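Local atomic coordinates of Hpr(Ser) kinase (Coxiella burnetii, PDB entry 3TQF), a protein that probably phosphorylates a serine of the phosphocarrier protein HPr at the expense of ATP and removes the same phosphate again. Residues N10-D15 with L34-R39; I131-H136 with L143-L148. One frame throughout, in Å; residues are numbered along the deposited sequence.

Interaction 1: N10-D15 with L34-R39; sequences NFLVID and LALIDR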
ATOM      1  N   ASN A  10      20.353   1.326   4.835  1.00 35.79           N
ATOM      2  CA  ASN A  10      19.671   0.044   4.959  1.00 34.99           C
ATOM      3  C   ASN A  10      20.105  -0.823   3.791  1.00 34.35           C
ATOM      4  O   ASN A  10      20.341  -0.315   2.701  1.00 34.08           O
ATOM      5  CB  ASN A  10      18.153   0.216   4.955  1.00 34.17           C
ATOM      6  CG  ASN A  10      17.661   1.111   6.078  1.00 35.00           C
ATOM      7  OD1 ASN A  10      18.358   1.332   7.064  1.00 36.83           O
ATOM      8  ND2 ASN A  10      16.452   1.637   5.924  1.00 35.08           N
ATOM      9  N   PHE A  11      20.213  -2.128   4.022  1.00 34.44           N
ATOM     10  CA  PHE A  11      20.689  -3.055   3.003  1.00 34.14           C
ATOM     11  C   PHE A  11      19.714  -4.208   2.873  1.00 33.67           C
ATOM     12  O   PHE A  11      19.502  -4.959   3.819  1.00 34.14           O
ATOM     13  CB  PHE A  11      22.091  -3.558   3.369  1.00 35.72           C
ATOM     14  CG  PHE A  11      22.807  -4.274   2.254  1.00 35.46           C
ATOM     15  CD1 PHE A  11      22.736  -3.826   0.945  1.00 34.79           C
ATOM     16  CD2 PHE A  11      23.591  -5.378   2.529  1.00 37.25           C
ATOM     17  CE1 PHE A  11      23.411  -4.483  -0.071  1.00 35.66           C
ATOM     18  CE2 PHE A  11      24.274  -6.042   1.518  1.00 38.22           C
ATOM     19  CZ  PHE A  11      24.182  -5.594   0.215  1.00 37.37           C
ATOM     20  N   LEU A  12      19.114  -4.326   1.692  1.00 32.94           N
ATOM     21  CA  LEU A  12      18.106  -5.341   1.415  1.00 32.81           C
ATOM     22  C   LEU A  12      18.506  -6.124   0.170  1.00 33.22           C
ATOM     23  O   LEU A  12      19.204  -5.599  -0.701  1.00 32.95           O
ATOM     24  CB  LEU A  12      16.749  -4.676   1.182  1.00 31.78           C
ATOM     25  CG  LEU A  12      16.246  -3.738   2.285  1.00 31.75           C
ATOM     26  CD1 LEU A  12      15.448  -2.600   1.708  1.00 31.05           C
ATOM     27  CD2 LEU A  12      15.425  -4.509   3.307  1.00 32.98           C
ATOM     28  N   VAL A  13      18.070  -7.379   0.090  1.00 33.98           N
ATOM     29  CA  VAL A  13      18.177  -8.134  -1.146  1.00 34.50           C
ATOM     30  C   VAL A  13      16.825  -8.045  -1.846  1.00 33.98           C
ATOM     31  O   VAL A  13      15.804  -8.442  -1.278  1.00 34.13           O
ATOM     32  CB  VAL A  13      18.567  -9.599  -0.900  1.00 36.21           C
ATOM     33  CG1 VAL A  13      18.669 -10.351  -2.224  1.00 36.73           C
ATOM     34  CG2 VAL A  13      19.887  -9.674  -0.142  1.00 36.87           C
ATOM     35  N   ILE A  14      16.828  -7.491  -3.061  1.00 33.51           N
ATOM     36  CA  ILE A  14      15.626  -7.305  -3.860  1.00 33.23           C
ATOM     37  C   ILE A  14      15.860  -7.828  -5.267  1.00 34.31           C
ATOM     38  O   ILE A  14      16.704  -7.306  -5.990  1.00 34.18           O
ATOM     39  CB  ILE A  14      15.248  -5.825  -3.984  1.00 32.22           C
ATOM     40  CG1 ILE A  14      15.126  -5.171  -2.604  1.00 31.91           C
ATOM     41  CG2 ILE A  14      13.948  -5.684  -4.758  1.00 32.15           C
ATOM     42  CD1 ILE A  14      14.897  -3.657  -2.655  1.00 30.86           C
ATOM     43  N   ASP A  15      15.105  -8.856  -5.648  1.00 35.76           N
ATOM     44  CA  ASP A  15      15.219  -9.481  -6.965  1.00 37.03           C
ATOM     45  C   ASP A  15      16.666  -9.873  -7.259  1.00 37.84           C
ATOM     46  O   ASP A  15      17.188  -9.577  -8.326  1.00 38.56           O
ATOM     47  CB  ASP A  15      14.671  -8.533  -8.045  1.00 36.77           C
ATOM     48  CG  ASP A  15      14.499  -9.210  -9.399  1.00 38.77           C
ATOM     49  OD1 ASP A  15      14.309 -10.445  -9.440  1.00 41.52           O
ATOM     50  OD2 ASP A  15      14.557  -8.503 -10.425  1.00 39.13           O
ATOM     51  N   LEU A  34      10.388  -2.769   5.902  1.00 32.48           N
ATOM     52  CA  LEU A  34       9.306  -3.646   6.332  1.00 33.49           C
ATOM     53  C   LEU A  34       8.385  -4.001   5.167  1.00 33.23           C
ATOM     54  O   LEU A  34       8.109  -5.173   4.927  1.00 33.70           O
ATOM     55  CB  LEU A  34       8.492  -2.993   7.461  1.00 34.67           C
ATOM     56  CG  LEU A  34       7.496  -3.899   8.207  1.00 36.19           C
ATOM     57  CD1 LEU A  34       8.213  -5.034   8.913  1.00 36.36           C
ATOM     58  CD2 LEU A  34       6.660  -3.101   9.204  1.00 37.05           C
ATOM     59  N   ALA A  35       7.924  -2.989   4.438  1.00 32.83           N
ATOM     60  CA  ALA A  35       7.029  -3.204   3.298  1.00 32.95           C
ATOM     61  C   ALA A  35       7.668  -4.100   2.235  1.00 32.54           C
ATOM     62  O   ALA A  35       7.012  -4.988   1.696  1.00 33.14           O
ATOM     63  CB  ALA A  35       6.611  -1.880   2.694  1.00 32.71           C
ATOM     64  N   LEU A  36       8.949  -3.877   1.950  1.00 31.70           N
ATOM     65  CA  LEU A  36       9.678  -4.727   1.015  1.00 31.47           C
ATOM     66  C   LEU A  36       9.797  -6.170   1.522  1.00 32.58           C
ATOM     67  O   LEU A  36       9.679  -7.108   0.734  1.00 33.18           O
ATOM     68  CB  LEU A  36      11.056  -4.140   0.717  1.00 30.67           C
ATOM     69  CG  LEU A  36      11.035  -2.886  -0.165  1.00 29.90           C
ATOM     70  CD1 LEU A  36      12.369  -2.174  -0.115  1.00 29.38           C
ATOM     71  CD2 LEU A  36      10.675  -3.236  -1.598  1.00 29.46           C
ATOM     72  N   ILE A  37      10.011  -6.351   2.828  1.00 33.23           N
ATOM     73  CA  ILE A  37      10.016  -7.698   3.421  1.00 34.61           C
ATOM     74  C   ILE A  37       8.659  -8.374   3.200  1.00 35.56           C
ATOM     75  O   ILE A  37       8.592  -9.563   2.900  1.00 36.42           O
ATOM     76  CB  ILE A  37      10.318  -7.694   4.959  1.00 35.55           C
ATOM     77  CG1 ILE A  37      11.656  -7.020   5.290  1.00 34.90           C
ATOM     78  CG2 ILE A  37      10.325  -9.121   5.512  1.00 37.32           C
ATOM     79  CD1 ILE A  37      12.822  -7.513   4.471  1.00 35.31           C
ATOM     80  N   ASP A  38       7.589  -7.595   3.346  1.00 35.58           N
ATOM     81  CA  ASP A  38       6.214  -8.080   3.197  1.00 36.92           C
ATOM     82  C   ASP A  38       5.904  -8.485   1.760  1.00 36.90           C
ATOM     83  O   ASP A  38       5.044  -9.326   1.527  1.00 38.29           O
ATOM     84  CB  ASP A  38       5.227  -7.001   3.668  1.00 37.14           C
ATOM     85  CG  ASP A  38       3.783  -7.473   3.658  1.00 39.08           C
ATOM     86  OD1 ASP A  38       3.470  -8.478   4.333  1.00 40.82           O
ATOM     87  OD2 ASP A  38       2.956  -6.828   2.980  1.00 38.96           O
ATOM     88  N   ARG A  39       6.616  -7.901   0.799  1.00 35.72           N
ATOM     89  CA  ARG A  39       6.470  -8.299  -0.607  1.00 36.00           C
ATOM     90  C   ARG A  39       7.328  -9.509  -0.973  1.00 36.55           C
ATOM     91  O   ARG A  39       7.336  -9.917  -2.123  1.00 37.28           O
ATOM     92  CB  ARG A  39       6.807  -7.153  -1.564  1.00 34.75           C
ATOM     93  CG  ARG A  39       6.342  -5.771  -1.116  1.00 34.32           C
ATOM     94  CD  ARG A  39       5.452  -5.060  -2.108  1.00 34.84           C
ATOM     95  NE  ARG A  39       5.647  -5.453  -3.496  1.00 34.96           N
ATOM     96  CZ  ARG A  39       4.698  -5.358  -4.424  1.00 36.70           C
ATOM     97  NH1 ARG A  39       3.499  -4.865  -4.124  1.00 37.45           N
ATOM     98  NH2 ARG A  39       4.946  -5.758  -5.661  1.00 37.43           N
TER
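Leu36 brings a single methyl, CD1, against two residues of strand 10-14. Its first torsion (chi1 -72°) sets CG beside the backbone N and anti to the carbonyl carbon. From there CD1 lies 3.6 Å from CD1 of Leu12 and 3.9 Å from CD1 of Ile14. Leu36 crosses both strand side chains at about a right angle, and the closest approaches are between terminal methyl groups. Leu12 starts out pointing at the helix, whereas Ile14 gains its place through the extended CG1-CD1 branch. One residue on, Ile37 lies to the flank of the helix and reaches in with its own CD1, which comes within 4.1 Å of Leu12 CD2; the two branches of Leu12 thus go to different, neighbouring helix residues.

This is the layered order of an alpha/beta domain of the HPr kinase/phosphatase family. Strand 17-23, the antiparallel neighbour of 10-14, leads through a probable Walker A loop into helix 29-38. The helix runs nearly parallel to strand 10-14, 19° between their directions, at an axis separation of 9.9 Å.

Beyond Ile37 the chain turns to charged partners. Asp38 forms a salt bridge with Arg39 of the second subunit, while Arg39 forms one with Asp38 of the third subunit.

Interaction 2: I131-H136 with L143-L148; sequences ILFPIH and LLIETL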
ATOM      1  N   ILE A 131      20.913   5.584  -7.954  1.00 36.36           N
ATOM      2  CA  ILE A 131      19.728   6.243  -8.480  1.00 36.74           C
ATOM      3  C   ILE A 131      19.242   7.262  -7.469  1.00 37.08           C
ATOM      4  O   ILE A 131      19.192   6.979  -6.284  1.00 36.07           O
ATOM      5  CB  ILE A 131      18.597   5.231  -8.765  1.00 35.40           C
ATOM      6  CG1 ILE A 131      19.063   4.187  -9.787  1.00 35.40           C
ATOM      7  CG2 ILE A 131      17.348   5.951  -9.269  1.00 35.74           C
ATOM      8  CD1 ILE A 131      18.016   3.161 -10.139  1.00 34.27           C
ATOM      9  N   LEU A 132      18.912   8.455  -7.944  1.00 39.10           N
ATOM     10  CA  LEU A 132      18.234   9.454  -7.127  1.00 39.97           C
ATOM     11  C   LEU A 132      16.741   9.295  -7.367  1.00 39.54           C
ATOM     12  O   LEU A 132      16.267   9.539  -8.470  1.00 40.48           O
ATOM     13  CB  LEU A 132      18.680  10.873  -7.508  1.00 42.69           C
ATOM     14  CG  LEU A 132      20.171  11.223  -7.405  1.00 43.98           C
ATOM     15  CD1 LEU A 132      20.361  12.707  -7.629  1.00 47.15           C
ATOM     16  CD2 LEU A 132      20.772  10.828  -6.072  1.00 42.99           C
ATOM     17  N   PHE A 133      16.002   8.869  -6.347  1.00 38.68           N
ATOM     18  CA  PHE A 133      14.572   8.618  -6.499  1.00 38.50           C
ATOM     19  C   PHE A 133      13.725   9.615  -5.720  1.00 39.91           C
ATOM     20  O   PHE A 133      13.884   9.740  -4.513  1.00 39.42           O
ATOM     21  CB  PHE A 133      14.215   7.200  -6.060  1.00 36.43           C
ATOM     22  CG  PHE A 133      12.842   6.780  -6.490  1.00 36.22           C
ATOM     23  CD1 PHE A 133      11.773   6.855  -5.619  1.00 35.67           C
ATOM     24  CD2 PHE A 133      12.615   6.352  -7.785  1.00 36.60           C
ATOM     25  CE1 PHE A 133      10.511   6.488  -6.020  1.00 36.03           C
ATOM     26  CE2 PHE A 133      11.352   5.986  -8.196  1.00 36.89           C
ATOM     27  CZ  PHE A 133      10.298   6.053  -7.312  1.00 36.78           C
ATOM     28  N   PRO A 134      12.804  10.313  -6.413  1.00 42.15           N
ATOM     29  CA  PRO A 134      11.930  11.277  -5.758  1.00 44.03           C
ATOM     30  C   PRO A 134      10.872  10.594  -4.908  1.00 43.41           C
ATOM     31  O   PRO A 134      10.200   9.681  -5.382  1.00 42.46           O
ATOM     32  CB  PRO A 134      11.279  12.004  -6.928  1.00 46.13           C
ATOM     33  CG  PRO A 134      11.258  11.014  -8.010  1.00 44.95           C
ATOM     34  CD  PRO A 134      12.487  10.184  -7.847  1.00 42.84           C
ATOM     35  N   ILE A 135      10.726  11.044  -3.666  1.00 44.56           N
ATOM     36  CA  ILE A 135       9.798  10.428  -2.728  1.00 44.33           C
ATOM     37  C   ILE A 135       8.530  11.265  -2.574  1.00 46.76           C
ATOM     38  O   ILE A 135       8.563  12.355  -2.010  1.00 48.99           O
ATOM     39  CB  ILE A 135      10.465  10.199  -1.348  1.00 43.62           C
ATOM     40  CG1 ILE A 135       9.509   9.476  -0.396  1.00 43.22           C
ATOM     41  CG2 ILE A 135      10.927  11.516  -0.732  1.00 45.60           C
ATOM     42  CD1 ILE A 135      10.226   8.719   0.727  1.00 42.09           C
ATOM     43  N   HIS A 136       7.421  10.751  -3.096  1.00 47.14           N
ATOM     44  CA  HIS A 136       6.104  11.344  -2.878  1.00 49.28           C
ATOM     45  C   HIS A 136       5.373  10.488  -1.852  1.00 48.73           C
ATOM     46  O   HIS A 136       5.467   9.261  -1.903  1.00 47.05           O
ATOM     47  CB  HIS A 136       5.306  11.374  -4.177  1.00 50.37           C
ATOM     48  CG  HIS A 136       5.941  12.187  -5.262  1.00 51.42           C
ATOM     49  ND1 HIS A 136       5.712  13.539  -5.411  1.00 53.79           N
ATOM     50  CD2 HIS A 136       6.786  11.837  -6.259  1.00 50.07           C
ATOM     51  CE1 HIS A 136       6.394  13.987  -6.449  1.00 54.57           C
ATOM     52  NE2 HIS A 136       7.056  12.974  -6.981  1.00 52.29           N
ATOM     53  N   LEU A 143       6.282  -0.684  -4.015  1.00 34.40           N
ATOM     54  CA  LEU A 143       6.110  -1.192  -5.371  1.00 34.57           C
ATOM     55  C   LEU A 143       7.016  -0.433  -6.334  1.00 34.12           C
ATOM     56  O   LEU A 143       7.556  -1.017  -7.264  1.00 34.17           O
ATOM     57  CB  LEU A 143       4.650  -1.074  -5.813  1.00 36.07           C
ATOM     58  CG  LEU A 143       4.319  -1.540  -7.233  1.00 37.01           C
ATOM     59  CD1 LEU A 143       4.481  -3.037  -7.365  1.00 36.66           C
ATOM     60  CD2 LEU A 143       2.915  -1.117  -7.607  1.00 38.81           C
ATOM     61  N   LEU A 144       7.179   0.865  -6.104  1.00 33.90           N
ATOM     62  CA  LEU A 144       7.996   1.689  -6.980  1.00 33.97           C
ATOM     63  C   LEU A 144       9.460   1.293  -6.899  1.00 32.84           C
ATOM     64  O   LEU A 144      10.126   1.137  -7.919  1.00 33.09           O
ATOM     65  CB  LEU A 144       7.823   3.172  -6.637  1.00 34.84           C
ATOM     66  CG  LEU A 144       6.404   3.739  -6.805  1.00 35.80           C
ATOM     67  CD1 LEU A 144       6.409   5.245  -6.622  1.00 36.51           C
ATOM     68  CD2 LEU A 144       5.817   3.363  -8.145  1.00 35.85           C
ATOM     69  N   ILE A 145       9.947   1.112  -5.677  1.00 32.01           N
ATOM     70  CA  ILE A 145      11.330   0.707  -5.437  1.00 31.02           C
ATOM     71  C   ILE A 145      11.590  -0.710  -5.940  1.00 30.74           C
ATOM     72  O   ILE A 145      12.641  -0.984  -6.504  1.00 30.83           O
ATOM     73  CB  ILE A 145      11.673   0.810  -3.942  1.00 30.53           C
ATOM     74  CG1 ILE A 145      11.675   2.279  -3.505  1.00 30.89           C
ATOM     75  CG2 ILE A 145      13.032   0.168  -3.641  1.00 30.28           C
ATOM     76  CD1 ILE A 145      12.817   3.092  -4.070  1.00 31.27           C
ATOM     77  N   GLU A 146      10.635  -1.608  -5.747  1.00 30.89           N
ATOM     78  CA  GLU A 146      10.751  -2.963  -6.294  1.00 31.18           C
ATOM     79  C   GLU A 146      10.840  -2.930  -7.813  1.00 31.59           C
ATOM     80  O   GLU A 146      11.633  -3.649  -8.408  1.00 31.81           O
ATOM     81  CB  GLU A 146       9.561  -3.829  -5.866  1.00 31.84           C
ATOM     82  CG  GLU A 146       9.515  -5.202  -6.532  1.00 33.15           C
ATOM     83  CD  GLU A 146       8.269  -5.974  -6.177  1.00 34.68           C
ATOM     84  OE1 GLU A 146       8.219  -6.567  -5.084  1.00 35.74           O
ATOM     85  OE2 GLU A 146       7.331  -5.988  -6.993  1.00 36.22           O
ATOM     86  N   THR A 147      10.015  -2.095  -8.431  1.00 32.18           N
ATOM     87  CA  THR A 147       9.994  -1.954  -9.886  1.00 33.10           C
ATOM     88  C   THR A 147      11.282  -1.307 -10.398  1.00 33.06           C
ATOM     89  O   THR A 147      11.817  -1.717 -11.427  1.00 33.82           O
ATOM     90  CB  THR A 147       8.779  -1.131 -10.342  1.00 33.98           C
ATOM     91  OG1 THR A 147       7.589  -1.704  -9.790  1.00 34.06           O
ATOM     92  CG2 THR A 147       8.669  -1.122 -11.854  1.00 35.53           C
ATOM     93  N   LEU A 148      11.773  -0.307  -9.669  1.00 32.37           N
ATOM     94  CA  LEU A 148      13.037   0.351  -9.996  1.00 32.41           C
ATOM     95  C   LEU A 148      14.196  -0.634  -9.995  1.00 32.37           C
ATOM     96  O   LEU A 148      15.081  -0.557 -10.850  1.00 33.40           O
ATOM     97  CB  LEU A 148      13.333   1.453  -8.985  1.00 31.83           C
ATOM     98  CG  LEU A 148      14.521   2.361  -9.281  1.00 32.00           C
ATOM     99  CD1 LEU A 148      14.184   3.347 -10.389  1.00 32.78           C
ATOM    100  CD2 LEU A 148      14.931   3.091  -8.018  1.00 31.30           C
TER
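Phe133 leans from its strand into the helix and touches Leu144, Ile145 and Leu148 together. Its CB points toward the helix but remains beyond close contact, and with CG anti to the backbone N (chi1 -166°), the ring extends toward the helix. At the near end of the ring the two ortho carbons part company: CD1 lies 4.2 Å from CD1 of Ile145, a methyl set over one face, and CD2 lies 4.0 Å from CD2 of Leu148, which comes in obliquely as the two side chains slide past each other in opposite directions. At the far end, CZ meets Leu144 at 3.9 Å from its CB and 4.0 Å from its CD1. On the face opposite Ile145, CD of the adjoining Pro134 sits over the rim of the ring.

Strand 126-134 pairs in parallel with strand 92-102 in the mixed sheet of this alpha/beta domain, and the chain then doubles back as helix 141-165. The helix runs along the sheet at 155° to the strand, its segment axis 10.9 Å away.

Two residues before Phe133, Ile131 meets Leu148 tip to tip, with its CD1 3.7 Å from Leu148 CG. Leu148 thus packs against both strand residues, while its other neighbours include Ile99 of strand 92-102. Gly74 of the third subunit packs on Phe133 and Leu148, bringing this buried apolar cluster up to the trimer interface.

How the interactions relate
Along the chain, interaction 1 closes before interaction 2 opens, and their centres lie 13 Å apart. Each sets a helix against a strand of the same mixed sheet, helix 29-38 on 10-14 and helix 141-165 on 126-134, but with opposed senses: nearly parallel in the first, nearly antiparallel in the second. The two contacts also touch: Arg39, just beyond helix 29-38, forms a salt bridge through NH2 with Glu146 OE2 at 2.7 Å, and Leu36 CD1 packs 4.3 Å from Ile145 CG2, extending the apolar layer between them. The helix that follows the probable Walker A loop is thereby tied to the long C-terminal helix, and both helix segments have partners in neighbouring copies of the three-chain assembly.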